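Local structure of endonuclease NucS (Thermococcus kodakarensis KOD1, 5GKE) at residues A[190-194]-A[224-230]; A[179-185]-A[212-218]. The protein is a DNA endonuclease that acts on mismatched double-stranded DNA and probably also cleaves the single-stranded ends of branched DNA. The protein carries 1 engineered substitution. All coordinates share one frame; numbering follows the deposited sequence.

Contact 1. Residues A[190-194]-A[224-230]. With nucleotides of chain D; nucleotides of chain C.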
loop_
_atom_site.group_PDB
_atom_site.type_symbol
_atom_site.label_atom_id
_atom_site.label_comp_id
_atom_site.label_asym_id
_atom_site.label_seq_id
_atom_site.Cartn_x
_atom_site.Cartn_y
_atom_site.Cartn_z
ATOM N N VAL A 190 -13.206 14.646 4.048
ATOM C CA VAL A 190 -14.245 15.519 4.580
ATOM C C VAL A 190 -14.825 14.938 5.868
ATOM O O VAL A 190 -15.183 15.678 6.782
ATOM C CB VAL A 190 -15.348 15.766 3.537
ATOM C CG1 VAL A 190 -16.306 16.801 4.033
ATOM C CG2 VAL A 190 -14.713 16.276 2.227
ATOM N N ARG A 191 -14.864 13.611 5.942
ATOM C CA ARG A 191 -15.294 12.895 7.130
ATOM C C ARG A 191 -14.332 13.130 8.278
ATOM O O ARG A 191 -14.752 13.270 9.419
ATOM C CB ARG A 191 -15.401 11.383 6.865
ATOM C CG ARG A 191 -16.463 10.975 5.875
ATOM C CD ARG A 191 -16.790 9.487 5.991
ATOM N NE ARG A 191 -17.623 9.079 4.870
ATOM C CZ ARG A 191 -17.195 8.404 3.804
ATOM N NH1 ARG A 191 -15.929 8.009 3.709
ATOM N NH2 ARG A 191 -18.052 8.108 2.836
ATOM N N GLN A 192 -13.037 13.121 7.969
ATOM C CA GLN A 192 -12.013 13.500 8.932
ATOM C C GLN A 192 -12.280 14.920 9.459
ATOM O O GLN A 192 -12.453 15.130 10.654
ATOM C CB GLN A 192 -10.628 13.435 8.286
ATOM C CG GLN A 192 -9.781 12.231 8.665
ATOM C CD GLN A 192 -8.446 12.217 7.910
ATOM O OE1 GLN A 192 -7.408 12.722 8.389
ATOM N NE2 GLN A 192 -8.474 11.653 6.723
ATOM N N LEU A 193 -12.330 15.878 8.536
ATOM C CA LEU A 193 -12.569 17.273 8.851
ATOM C C LEU A 193 -13.844 17.493 9.680
ATOM O O LEU A 193 -13.810 18.166 10.693
ATOM C CB LEU A 193 -12.648 18.090 7.558
ATOM C CG LEU A 193 -12.842 19.600 7.771
ATOM C CD1 LEU A 193 -11.744 20.142 8.681
ATOM C CD2 LEU A 193 -12.871 20.375 6.445
ATOM N N LYS A 194 -14.964 16.938 9.231
ATOM C CA LYS A 194 -16.228 17.083 9.929
ATOM C C LYS A 194 -16.102 16.534 11.340
ATOM O O LYS A 194 -16.550 17.143 12.308
ATOM C CB LYS A 194 -17.347 16.359 9.161
ATOM C CG LYS A 194 -18.676 16.193 9.903
ATOM C CD LYS A 194 -19.763 15.718 8.941
ATOM C CE LYS A 194 -21.146 15.679 9.581
ATOM N NZ LYS A 194 -21.289 14.604 10.581
ATOM N N LEU A 224 -20.480 16.867 0.155
ATOM C CA LEU A 224 -20.495 16.729 1.611
ATOM C C LEU A 224 -19.926 17.942 2.341
ATOM O O LEU A 224 -20.378 18.299 3.426
ATOM C CB LEU A 224 -19.718 15.492 2.014
ATOM C CG LEU A 224 -19.637 15.201 3.504
ATOM C CD1 LEU A 224 -21.027 15.205 4.141
ATOM C CD2 LEU A 224 -18.969 13.860 3.685
ATOM N N LEU A 225 -18.917 18.558 1.745
ATOM C CA LEU A 225 -18.301 19.731 2.324
ATOM C C LEU A 225 -19.345 20.814 2.483
ATOM O O LEU A 225 -19.577 21.315 3.579
ATOM C CB LEU A 225 -17.158 20.229 1.438
ATOM C CG LEU A 225 -16.214 21.221 2.100
ATOM C CD1 LEU A 225 -15.321 20.494 3.083
ATOM C CD2 LEU A 225 -15.388 21.967 1.062
ATOM N N GLU A 226 -19.977 21.154 1.367
ATOM C CA GLU A 226 -20.950 22.228 1.314
ATOM C C GLU A 226 -22.137 21.969 2.220
ATOM O O GLU A 226 -22.565 22.851 2.957
ATOM C CB GLU A 226 -21.418 22.426 -0.118
ATOM C CG GLU A 226 -20.342 23.000 -1.008
ATOM C CD GLU A 226 -20.744 23.022 -2.469
ATOM O OE1 GLU A 226 -21.725 22.330 -2.827
ATOM O OE2 GLU A 226 -20.079 23.733 -3.256
ATOM N N LYS A 227 -22.657 20.750 2.172
ATOM C CA LYS A 227 -23.775 20.377 3.017
ATOM C C LYS A 227 -23.463 20.682 4.474
ATOM O O LYS A 227 -24.303 21.164 5.203
ATOM C CB LYS A 227 -24.114 18.890 2.835
ATOM C CG LYS A 227 -24.932 18.261 3.979
ATOM C CD LYS A 227 -25.334 16.813 3.654
ATOM C CE LYS A 227 -25.906 16.079 4.872
ATOM N NZ LYS A 227 -24.893 15.800 5.948
ATOM N N GLU A 228 -22.239 20.430 4.896
ATOM C CA GLU A 228 -21.929 20.539 6.312
ATOM C C GLU A 228 -21.450 21.924 6.706
ATOM O O GLU A 228 -21.061 22.144 7.846
ATOM C CB GLU A 228 -20.893 19.494 6.695
ATOM C CG GLU A 228 -21.518 18.144 6.929
ATOM C CD GLU A 228 -22.529 18.190 8.042
ATOM O OE1 GLU A 228 -23.539 17.459 7.951
ATOM O OE2 GLU A 228 -22.302 18.947 9.017
ATOM N N GLY A 229 -21.486 22.852 5.758
ATOM C CA GLY A 229 -20.993 24.197 5.988
ATOM C C GLY A 229 -19.501 24.250 6.268
ATOM O O GLY A 229 -19.059 24.946 7.173
ATOM N N LEU A 230 -18.719 23.519 5.481
ATOM C CA LEU A 230 -17.274 23.477 5.664
ATOM C C LEU A 230 -16.626 24.160 4.468
ATOM O O LEU A 230 -17.253 24.286 3.421
ATOM C CB LEU A 230 -16.787 22.037 5.830
ATOM C CG LEU A 230 -17.161 21.384 7.163
ATOM C CD1 LEU A 230 -16.733 19.940 7.215
ATOM C CD2 LEU A 230 -16.514 22.133 8.290
ATOM P P DG D 5 -17.081 5.746 0.541
ATOM O OP1 DG D 5 -18.305 5.521 1.350
ATOM O OP2 DG D 5 -16.243 6.930 0.800
ATOM O "O5'" DG D 5 -16.176 4.441 0.671
ATOM C "C5'" DG D 5 -16.733 3.165 0.392
ATOM C "C4'" DG D 5 -15.645 2.109 0.316
ATOM O "O4'" DG D 5 -14.724 2.430 -0.770
ATOM C "C3'" DG D 5 -14.774 1.977 1.577
ATOM O "O3'" DG D 5 -14.512 0.613 1.813
ATOM C "C2'" DG D 5 -13.502 2.714 1.175
ATOM C "C1'" DG D 5 -13.414 2.306 -0.281
ATOM N N9 DG D 5 -12.498 3.122 -1.077
ATOM C C8 DG D 5 -12.297 4.478 -1.001
ATOM N N7 DG D 5 -11.386 4.914 -1.836
ATOM C C5 DG D 5 -10.949 3.765 -2.487
ATOM C C6 DG D 5 -9.966 3.598 -3.497
ATOM O O6 DG D 5 -9.270 4.461 -4.032
ATOM N N1 DG D 5 -9.835 2.263 -3.877
ATOM C C2 DG D 5 -10.567 1.225 -3.348
ATOM N N2 DG D 5 -10.309 -0.002 -3.831
ATOM N N3 DG D 5 -11.486 1.375 -2.408
ATOM C C4 DG D 5 -11.624 2.661 -2.031
ATOM P P DC C 6 -4.369 11.554 6.853
ATOM O OP1 DC C 6 -4.707 12.943 6.465
ATOM O OP2 DC C 6 -5.280 10.459 6.462
ATOM O "O5'" DC C 6 -2.922 11.263 6.253
ATOM C "C5'" DC C 6 -1.851 12.128 6.600
ATOM C "C4'" DC C 6 -0.540 11.629 6.038
ATOM O "O4'" DC C 6 -0.314 10.262 6.456
ATOM C "C3'" DC C 6 -0.447 11.612 4.521
ATOM O "O3'" DC C 6 0.899 11.846 4.150
ATOM C "C2'" DC C 6 -0.886 10.192 4.185
ATOM C "C1'" DC C 6 -0.235 9.422 5.322
ATOM N N1 DC C 6 -0.893 8.122 5.666
ATOM C C2 DC C 6 -0.149 6.941 5.626
ATOM O O2 DC C 6 1.032 6.987 5.267
ATOM N N3 DC C 6 -0.746 5.773 5.967
ATOM C C4 DC C 6 -2.032 5.766 6.352
ATOM N N4 DC C 6 -2.582 4.590 6.679
ATOM C C5 DC C 6 -2.805 6.963 6.408
ATOM C C6 DC C 6 -2.200 8.107 6.067
#
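In the PD-(D/E)XK nuclease domain, helix 187-204 packs on the last turn of helix 219-227 and the loop that follows, through Val190, Leu193 and Lys194 on one side and Leu224, Leu225, Glu228 and Leu230 on the other. Val190 is central. With CG1 anti to the backbone N (chi1 -173°), Val190 puts this methyl between Leu224 and Leu225, 3.7 Å from Leu224 CG and 3.9 Å from Leu225 CD1. Leu193 and Leu230 meet tip to tip, with Leu193 CG 3.9 Å from Leu230 CD1. Leu230 is placed by the Schellman motif that ends helix 219-227: Gly229 has positive phi, and Leu230 N bonds Leu225 O at 3.0 Å. Lys194 crosses Glu228 by its methylenes, CE lying 3.3 Å from Glu228 CD. A bend at chi4 (-70°) leaves NZ 4.5 Å from Glu228 OE1, too far for a salt bridge. NZ instead pairs with Glu198 of its own helix and Glu198 of the second subunit. Glu228 OE1 offers its anti lone pair to Lys227 NZ at 2.9 Å. An alanine in place of Glu228 would probably uncover the Lys194 methylenes and leave Lys227 NZ without this charged mate. Arg191 points away from helix 219-227. Its extended chain brings the guanidinium edge to the phosphate of DG5 of chain D, where NH1 and NH2 both bond OP2. Contact between the segments is thus mainly aliphatic, while the charged ends of Lys194 and Arg191 turn to the subunit interface and the DNA.

Contact 2. Residues A[179-185]-A[212-218]; sequences ELKRRRA and LVAPSLT. With MG (magnesium ion), chain E; nucleotides of chain D; nucleotides of chain C.
Ala185 is the small bump, and Leu212, Ala214 and Leu217 form the hollow that takes it. Its CB lies 3.5 Å from Leu217 CD2 and 3.6 Å from Leu212 CD2. The other branch of Leu212, CD1, rests on Glu179 O and CG. On the other face of the sheet, Leu180 and Val213 lie side by side, CD2 to CB. Pro215 pushes its ring into the bend of 181-183, with CD 3.2 Å from Lys181 O. These are neighbouring parallel strands of a beta-alpha-beta unit, joined by backbone hydrogen bonds from Val213 N to Glu179 O (2.7 Å) and Lys181 N to Val213 O. A single bridge at Ala185 and Leu217 follows, one residue out of step: Ala185 N bonds Ser216 O and Thr218 N bonds Ala185 O. Glu179 and Lys181 fit the E-x-K part of the PD-(D/E)XK motif. A turn at chi2 (63°) aims the Glu179 carboxylate at the magnesium ion, which both oxygens bind. Arg184 lies across Thr218, CD to CG2 3.7 Å. Leu217 O sits above one face of its guanidinium, and OP1 of DA3 of chain D meets the edge. Arg183, also salt-bridged to Glu186, sends NH1 to OP1 of DG9 of chain C.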
loop_
_atom_site.group_PDB
_atom_site.type_symbol
_atom_site.label_atom_id
_atom_site.label_comp_id
_atom_site.label_asym_id
_atom_site.label_seq_id
_atom_site.Cartn_x
_atom_site.Cartn_y
_atom_site.Cartn_z
ATOM N N GLU A 179 -7.717 20.514 7.359
ATOM C CA GLU A 179 -7.411 19.169 6.885
ATOM C C GLU A 179 -6.703 19.279 5.530
ATOM O O GLU A 179 -7.221 19.898 4.602
ATOM C CB GLU A 179 -8.672 18.314 6.778
ATOM C CG GLU A 179 -8.437 16.922 6.169
ATOM C CD GLU A 179 -7.518 16.024 6.997
ATOM O OE1 GLU A 179 -7.112 14.958 6.485
ATOM O OE2 GLU A 179 -7.211 16.363 8.164
ATOM N N LEU A 180 -5.505 18.713 5.439
ATOM C CA LEU A 180 -4.691 18.818 4.230
ATOM C C LEU A 180 -4.737 17.529 3.437
ATOM O O LEU A 180 -4.800 16.437 4.019
ATOM C CB LEU A 180 -3.234 19.142 4.565
ATOM C CG LEU A 180 -2.958 20.159 5.668
ATOM C CD1 LEU A 180 -1.442 20.339 5.892
ATOM C CD2 LEU A 180 -3.635 21.482 5.343
ATOM N N LYS A 181 -4.716 17.667 2.113
ATOM C CA LYS A 181 -4.496 16.545 1.198
ATOM C C LYS A 181 -3.580 16.970 0.074
ATOM O O LYS A 181 -3.842 17.980 -0.593
ATOM C CB LYS A 181 -5.806 16.020 0.613
ATOM C CG LYS A 181 -6.727 15.395 1.633
ATOM C CD LYS A 181 -6.094 14.196 2.317
ATOM C CE LYS A 181 -6.935 13.773 3.513
ATOM N NZ LYS A 181 -6.238 12.840 4.432
ATOM N N ARG A 182 -2.529 16.184 -0.155
ATOM C CA ARG A 182 -1.548 16.465 -1.210
ATOM C C ARG A 182 -2.130 16.201 -2.591
ATOM O O ARG A 182 -1.586 16.621 -3.597
ATOM C CB ARG A 182 -0.266 15.625 -1.014
ATOM C CG ARG A 182 -0.439 14.110 -1.153
ATOM C CD ARG A 182 0.920 13.401 -1.275
ATOM N NE ARG A 182 1.768 14.128 -2.212
ATOM C CZ ARG A 182 1.657 14.038 -3.533
ATOM N NH1 ARG A 182 0.773 13.219 -4.076
ATOM N NH2 ARG A 182 2.439 14.759 -4.308
ATOM N N ARG A 183 -3.244 15.488 -2.628
ATOM C CA ARG A 183 -3.863 15.152 -3.887
ATOM C C ARG A 183 -5.351 15.453 -3.780
ATOM O O ARG A 183 -5.825 15.871 -2.718
ATOM C CB ARG A 183 -3.601 13.680 -4.237
ATOM C CG ARG A 183 -4.221 12.688 -3.272
ATOM C CD ARG A 183 -3.910 11.246 -3.635
ATOM N NE ARG A 183 -4.979 10.347 -3.186
ATOM C CZ ARG A 183 -4.982 9.025 -3.347
ATOM N NH1 ARG A 183 -3.965 8.422 -3.947
ATOM N NH2 ARG A 183 -6.007 8.299 -2.910
ATOM N N ARG A 184 -6.084 15.228 -4.869
ATOM C CA ARG A 184 -7.501 15.528 -4.908
ATOM C C ARG A 184 -8.224 14.924 -3.701
ATOM O O ARG A 184 -8.059 13.754 -3.375
ATOM C CB ARG A 184 -8.113 15.014 -6.204
ATOM C CG ARG A 184 -9.614 14.812 -6.129
ATOM C CD ARG A 184 -10.175 14.491 -7.480
ATOM N NE ARG A 184 -10.154 15.670 -8.320
ATOM C CZ ARG A 184 -11.194 16.078 -9.028
ATOM N NH1 ARG A 184 -12.325 15.386 -8.987
ATOM N NH2 ARG A 184 -11.105 17.175 -9.763
ATOM N N ALA A 185 -9.008 15.749 -3.025
ATOM C CA ALA A 185 -9.612 15.338 -1.776
ATOM C C ALA A 185 -10.885 14.536 -1.996
ATOM O O ALA A 185 -11.749 14.893 -2.803
ATOM C CB ALA A 185 -9.883 16.544 -0.912
ATOM N N LEU A 212 -10.940 22.470 4.338
ATOM C CA LEU A 212 -10.257 21.438 3.585
ATOM C C LEU A 212 -9.267 22.117 2.658
ATOM O O LEU A 212 -9.608 23.045 1.932
ATOM C CB LEU A 212 -11.239 20.573 2.794
ATOM C CG LEU A 212 -10.635 19.448 1.947
ATOM C CD1 LEU A 212 -9.668 18.595 2.735
ATOM C CD2 LEU A 212 -11.739 18.589 1.436
ATOM N N VAL A 213 -8.026 21.679 2.715
ATOM C CA VAL A 213 -6.989 22.319 1.938
ATOM C C VAL A 213 -6.374 21.251 1.039
ATOM O O VAL A 213 -5.716 20.323 1.508
ATOM C CB VAL A 213 -5.930 22.982 2.868
ATOM C CG1 VAL A 213 -4.845 23.671 2.068
ATOM C CG2 VAL A 213 -6.602 23.967 3.805
ATOM N N ALA A 214 -6.613 21.372 -0.256
ATOM C CA ALA A 214 -6.138 20.386 -1.210
ATOM C C ALA A 214 -6.038 21.038 -2.585
ATOM O O ALA A 214 -6.441 22.182 -2.754
ATOM C CB ALA A 214 -7.084 19.191 -1.232
ATOM N N PRO A 215 -5.479 20.331 -3.569
ATOM C CA PRO A 215 -5.493 20.917 -4.919
ATOM C C PRO A 215 -6.872 20.895 -5.603
ATOM O O PRO A 215 -7.081 21.657 -6.538
ATOM C CB PRO A 215 -4.475 20.060 -5.686
ATOM C CG PRO A 215 -4.224 18.857 -4.842
ATOM C CD PRO A 215 -4.482 19.254 -3.435
ATOM N N SER A 216 -7.788 20.052 -5.128
ATOM C CA SER A 216 -9.123 19.902 -5.717
ATOM C C SER A 216 -9.939 18.887 -4.912
ATOM O O SER A 216 -9.406 18.243 -4.008
ATOM C CB SER A 216 -9.038 19.446 -7.178
ATOM O OG SER A 216 -8.444 18.161 -7.266
ATOM N N LEU A 217 -11.217 18.738 -5.268
ATOM C CA LEU A 217 -12.154 17.815 -4.610
ATOM C C LEU A 217 -12.871 16.882 -5.569
ATOM O O LEU A 217 -13.132 17.249 -6.714
ATOM C CB LEU A 217 -13.238 18.589 -3.873
ATOM C CG LEU A 217 -12.790 19.777 -3.064
ATOM C CD1 LEU A 217 -14.000 20.429 -2.435
ATOM C CD2 LEU A 217 -11.862 19.214 -2.030
ATOM N N THR A 218 -13.243 15.700 -5.094
ATOM C CA THR A 218 -14.169 14.872 -5.851
ATOM C C THR A 218 -15.572 15.437 -5.727
ATOM O O THR A 218 -15.847 16.249 -4.835
ATOM C CB THR A 218 -14.173 13.425 -5.384
ATOM O OG1 THR A 218 -14.652 13.355 -4.031
ATOM C CG2 THR A 218 -12.776 12.855 -5.466
HETATM MG MG MG E . -5.495 14.477 8.161
ATOM P P DA D 3 -13.915 12.652 -9.306
ATOM O OP1 DA D 3 -14.702 13.846 -8.940
ATOM O OP2 DA D 3 -12.502 12.520 -8.881
ATOM O "O5'" DA D 3 -14.723 11.399 -8.771
ATOM C "C5'" DA D 3 -16.118 11.417 -8.818
ATOM C "C4'" DA D 3 -16.683 10.184 -8.146
ATOM O "O4'" DA D 3 -16.066 9.001 -8.714
ATOM C "C3'" DA D 3 -16.441 10.098 -6.636
ATOM O "O3'" DA D 3 -17.598 9.552 -6.019
ATOM C "C2'" DA D 3 -15.246 9.140 -6.543
ATOM C "C1'" DA D 3 -15.591 8.180 -7.669
ATOM N N9 DA D 3 -14.473 7.386 -8.184
ATOM C C8 DA D 3 -13.288 7.845 -8.694
ATOM N N7 DA D 3 -12.487 6.890 -9.115
ATOM C C5 DA D 3 -13.202 5.727 -8.871
ATOM C C6 DA D 3 -12.909 4.365 -9.099
ATOM N N6 DA D 3 -11.764 3.936 -9.635
ATOM N N1 DA D 3 -13.843 3.455 -8.742
ATOM C C2 DA D 3 -14.993 3.887 -8.200
ATOM N N3 DA D 3 -15.381 5.139 -7.946
ATOM C C4 DA D 3 -14.430 6.017 -8.306
ATOM P P DG C 9 0.010 9.603 -3.829
ATOM O OP1 DG C 9 -1.138 9.778 -4.748
ATOM O OP2 DG C 9 0.396 10.684 -2.901
ATOM O "O5'" DG C 9 -0.252 8.275 -2.991
ATOM C "C5'" DG C 9 -0.710 7.107 -3.650
ATOM C "C4'" DG C 9 0.223 5.934 -3.393
ATOM O "O4'" DG C 9 0.198 5.588 -1.988
ATOM C "C3'" DG C 9 -0.125 4.670 -4.177
ATOM O "O3'" DG C 9 0.872 4.431 -5.166
ATOM C "C2'" DG C 9 -0.154 3.548 -3.143
ATOM C "C1'" DG C 9 -0.282 4.277 -1.814
ATOM N N9 DG C 9 -1.636 4.335 -1.264
ATOM C C8 DG C 9 -2.390 5.468 -1.036
ATOM N N7 DG C 9 -3.556 5.219 -0.487
ATOM C C5 DG C 9 -3.571 3.834 -0.331
ATOM C C6 DG C 9 -4.574 2.983 0.203
ATOM O O6 DG C 9 -5.693 3.291 0.669
ATOM N N1 DG C 9 -4.187 1.651 0.162
ATOM C C2 DG C 9 -2.985 1.191 -0.329
ATOM N N2 DG C 9 -2.794 -0.138 -0.274
ATOM N N3 DG C 9 -2.037 1.974 -0.835
ATOM C C4 DG C 9 -2.395 3.277 -0.808
ATOM P P DC C 6 -4.369 11.554 6.853
ATOM O OP1 DC C 6 -4.707 12.943 6.465
ATOM O OP2 DC C 6 -5.280 10.459 6.462
ATOM O "O5'" DC C 6 -2.922 11.263 6.253
ATOM C "C5'" DC C 6 -1.851 12.128 6.600
ATOM C "C4'" DC C 6 -0.540 11.629 6.038
ATOM O "O4'" DC C 6 -0.314 10.262 6.456
ATOM C "C3'" DC C 6 -0.447 11.612 4.521
ATOM O "O3'" DC C 6 0.899 11.846 4.150
ATOM C "C2'" DC C 6 -0.886 10.192 4.185
ATOM C "C1'" DC C 6 -0.235 9.422 5.322
ATOM N N1 DC C 6 -0.893 8.122 5.666
ATOM C C2 DC C 6 -0.149 6.941 5.626
ATOM O O2 DC C 6 1.032 6.987 5.267
ATOM N N3 DC C 6 -0.746 5.773 5.967
ATOM C C4 DC C 6 -2.032 5.766 6.352
ATOM N N4 DC C 6 -2.582 4.590 6.679
ATOM C C5 DC C 6 -2.805 6.963 6.408
ATOM C C6 DC C 6 -2.200 8.107 6.067
#

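How the contacts relate
From the N terminus, the four segments run 179-185, 190-194, 212-218 and 224-230, so the two contacts cross. Contact 2 closes a loop of 26 residues that holds all of helix 187-204 and the start of strand 208-214. Contact 1 starts inside that loop and ends beyond it, closing 29 residues that include all of strand 208-214 and the first part of helix 219-227. Leu212 is the shared piece: Val190 and Leu193 of contact 1 pack on it from the helix. Glu179 of contact 2 and Gln192 of contact 1 both belong to the magnesium site. Together the contacts tie two strands and two helices of the C-terminal nuclease domain.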